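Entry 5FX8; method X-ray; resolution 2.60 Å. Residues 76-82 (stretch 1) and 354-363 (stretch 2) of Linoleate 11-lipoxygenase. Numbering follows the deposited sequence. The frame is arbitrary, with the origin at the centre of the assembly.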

# COMPACT_ATOMS: atom_id res chain seq x y z
N THR A 76 6.59 -4.48 -19.35
CA THR A 76 5.19 -4.11 -19.31
C THR A 76 5.02 -2.95 -18.33
O THR A 76 5.95 -2.56 -17.63
CB THR A 76 4.33 -5.32 -18.92
OG1 THR A 76 4.51 -5.60 -17.53
CG2 THR A 76 4.74 -6.56 -19.71
N LEU A 77 3.81 -2.40 -18.31
CA LEU A 77 3.46 -1.23 -17.51
C LEU A 77 4.41 -0.07 -17.78
O LEU A 77 4.97 0.52 -16.87
CB LEU A 77 3.43 -1.56 -16.02
CG LEU A 77 2.48 -0.67 -15.18
CD1 LEU A 77 1.01 -0.98 -15.47
CD2 LEU A 77 2.73 -0.77 -13.68
N GLY A 78 4.58 0.25 -19.05
CA GLY A 78 5.58 1.23 -19.44
C GLY A 78 6.84 0.56 -19.94
O GLY A 78 6.99 -0.66 -19.98
N GLN A 79 7.78 1.39 -20.34
CA GLN A 79 8.98 0.87 -20.94
C GLN A 79 10.15 1.13 -20.00
O GLN A 79 10.85 2.13 -20.11
CB GLN A 79 9.18 1.49 -22.31
CG GLN A 79 10.30 0.82 -23.08
CD GLN A 79 10.08 -0.67 -23.28
OE1 GLN A 79 8.97 -1.11 -23.63
NE2 GLN A 79 11.14 -1.45 -23.09
N THR A 80 10.37 0.20 -19.07
CA THR A 80 11.53 0.28 -18.19
C THR A 80 12.32 -1.02 -18.21
O THR A 80 13.34 -1.14 -18.88
CB THR A 80 11.13 0.58 -16.73
OG1 THR A 80 10.48 -0.56 -16.13
CG2 THR A 80 10.24 1.83 -16.61
N THR A 81 11.83 -1.99 -17.48
CA THR A 81 12.58 -3.16 -17.04
C THR A 81 11.92 -4.41 -17.61
O THR A 81 10.71 -4.45 -17.81
CB THR A 81 12.60 -3.16 -15.50
OG1 THR A 81 13.61 -2.28 -15.02
CG2 THR A 81 12.80 -4.46 -14.96
N PHE A 82 12.72 -5.44 -17.87
CA PHE A 82 12.18 -6.71 -18.33
C PHE A 82 11.22 -7.27 -17.28
O PHE A 82 11.46 -7.16 -16.08
CB PHE A 82 13.32 -7.71 -18.59
CG PHE A 82 14.27 -7.32 -19.71
CD1 PHE A 82 13.80 -6.83 -20.91
CD2 PHE A 82 15.64 -7.49 -19.56
CE1 PHE A 82 14.69 -6.50 -21.93
CE2 PHE A 82 16.53 -7.14 -20.58
CZ PHE A 82 16.05 -6.66 -21.75
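Stretch 2 (354-363) AIDFPGSVYA

Residues 76-82 form an irregular segment without helix or strand, whereas 354-363 is helical throughout, part of a helix that begins earlier in the chain. The helix kinks at Pro 358, whose nitrogen has no hydrogen to offer the turn before; regular bonding resumes beyond it, as in Tyr 362 N to Pro 358 O (3.0 Å) and Ala 363 N to Gly 359 O (2.8 Å). The two stretches run in the same general direction, Leu 77 lying by Ile 355 and Thr 80 by Tyr 362. Their backbones come close at two glycines: the CA atoms of Gly 78 and Ile 355 are 5.0 Å apart, those of Gln 79 and Gly 359 only 4.6 Å. Gly 78, at phi 100° and psi 178°, adopts a conformation that by itself calls for glycine, and a CB there would also lie tight against the carbonyl O of Ile 355. At Gly 359 the bare CA lets Gln 79 O approach to 3.3 Å in a CA-H...O contact; a CB would crowd that same oxygen. No direct hydrogen bond joins the stretches, but water 1 bridges them, donating to Gln 79 O (2.6 Å) and Gly 359 O (2.7 Å).

Among the side chains, Ile 355 (chi1 m, chi2 m) reaches Gly 78 CA with its CG2 at 3.5 Å and Leu 77 CG with its CD1 at 4.0 Å, an apolar contact. Thr 80 places CG2 3.8 Å from Pro 358 O and 4.3 Å from Pro 358 CB. Tyr 362, its CA-to-CB bond directed toward the loop, lays one ring face against Thr 80 CA; its CE2 lies 3.2 Å from Thr 80 O. The side chain of Gln 79 leads away at its end, leaving its backbone to make the contact.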

# COMPACT_ATOMS: atom_id res chain seq x y z
N ALA A 354 0.49 8.93 -18.28
CA ALA A 354 0.98 8.28 -17.07
C ALA A 354 1.96 7.15 -17.37
O ALA A 354 3.00 7.05 -16.73
CB ALA A 354 -0.19 7.73 -16.25
N ILE A 355 1.62 6.28 -18.33
CA ILE A 355 2.51 5.16 -18.65
C ILE A 355 3.75 5.66 -19.38
O ILE A 355 4.82 5.07 -19.25
CB ILE A 355 1.74 4.09 -19.46
CG1 ILE A 355 0.87 3.25 -18.55
CG2 ILE A 355 2.67 3.12 -20.15
CD1 ILE A 355 1.68 2.42 -17.63
N ASP A 356 3.64 6.75 -20.14
CA ASP A 356 4.82 7.25 -20.84
C ASP A 356 5.85 7.83 -19.87
O ASP A 356 7.06 7.78 -20.14
CB ASP A 356 4.40 8.28 -21.89
CG ASP A 356 5.56 9.08 -22.49
OD1 ASP A 356 6.25 8.56 -23.40
OD2 ASP A 356 5.76 10.26 -22.09
N PHE A 357 5.42 8.35 -18.72
CA PHE A 357 6.38 9.06 -17.87
C PHE A 357 7.53 8.20 -17.32
O PHE A 357 8.69 8.61 -17.45
CB PHE A 357 5.61 9.76 -16.76
CG PHE A 357 6.47 10.59 -15.90
CD1 PHE A 357 6.90 11.83 -16.34
CD2 PHE A 357 6.86 10.14 -14.67
CE1 PHE A 357 7.69 12.60 -15.56
CE2 PHE A 357 7.66 10.91 -13.88
CZ PHE A 357 8.08 12.14 -14.32
N PRO A 358 7.30 7.04 -16.67
CA PRO A 358 8.47 6.27 -16.17
C PRO A 358 9.40 5.74 -17.25
O PRO A 358 10.59 5.55 -16.99
CB PRO A 358 7.82 5.13 -15.39
CG PRO A 358 6.44 5.04 -15.96
CD PRO A 358 6.04 6.43 -16.22
N GLY A 359 8.87 5.46 -18.44
CA GLY A 359 9.74 5.14 -19.56
C GLY A 359 10.58 6.31 -20.02
O GLY A 359 11.72 6.13 -20.41
N SER A 360 10.02 7.52 -20.02
CA SER A 360 10.83 8.70 -20.33
C SER A 360 11.92 8.92 -19.30
O SER A 360 13.04 9.28 -19.65
CB SER A 360 9.97 9.96 -20.36
OG SER A 360 8.95 9.85 -21.30
N VAL A 361 11.58 8.76 -18.02
CA VAL A 361 12.60 8.86 -16.98
C VAL A 361 13.71 7.85 -17.24
O VAL A 361 14.89 8.20 -17.26
CB VAL A 361 11.96 8.67 -15.59
CG1 VAL A 361 13.01 8.68 -14.51
CG2 VAL A 361 10.95 9.74 -15.35
N TYR A 362 13.33 6.59 -17.46
CA TYR A 362 14.31 5.54 -17.66
C TYR A 362 15.14 5.79 -18.90
O TYR A 362 16.35 5.52 -18.92
CB TYR A 362 13.59 4.20 -17.77
CG TYR A 362 14.47 3.01 -17.43
CD1 TYR A 362 14.92 2.80 -16.14
CD2 TYR A 362 14.83 2.11 -18.41
CE1 TYR A 362 15.73 1.73 -15.84
CE2 TYR A 362 15.61 1.03 -18.12
CZ TYR A 362 16.06 0.85 -16.84
OH TYR A 362 16.85 -0.24 -16.61
N ALA A 363 14.51 6.33 -19.94
CA ALA A 363 15.24 6.64 -21.15
C ALA A 363 16.22 7.79 -20.94
O ALA A 363 17.26 7.84 -21.61
CB ALA A 363 14.24 6.92 -22.27
O HOH W 1 12.35 3.71 -21.49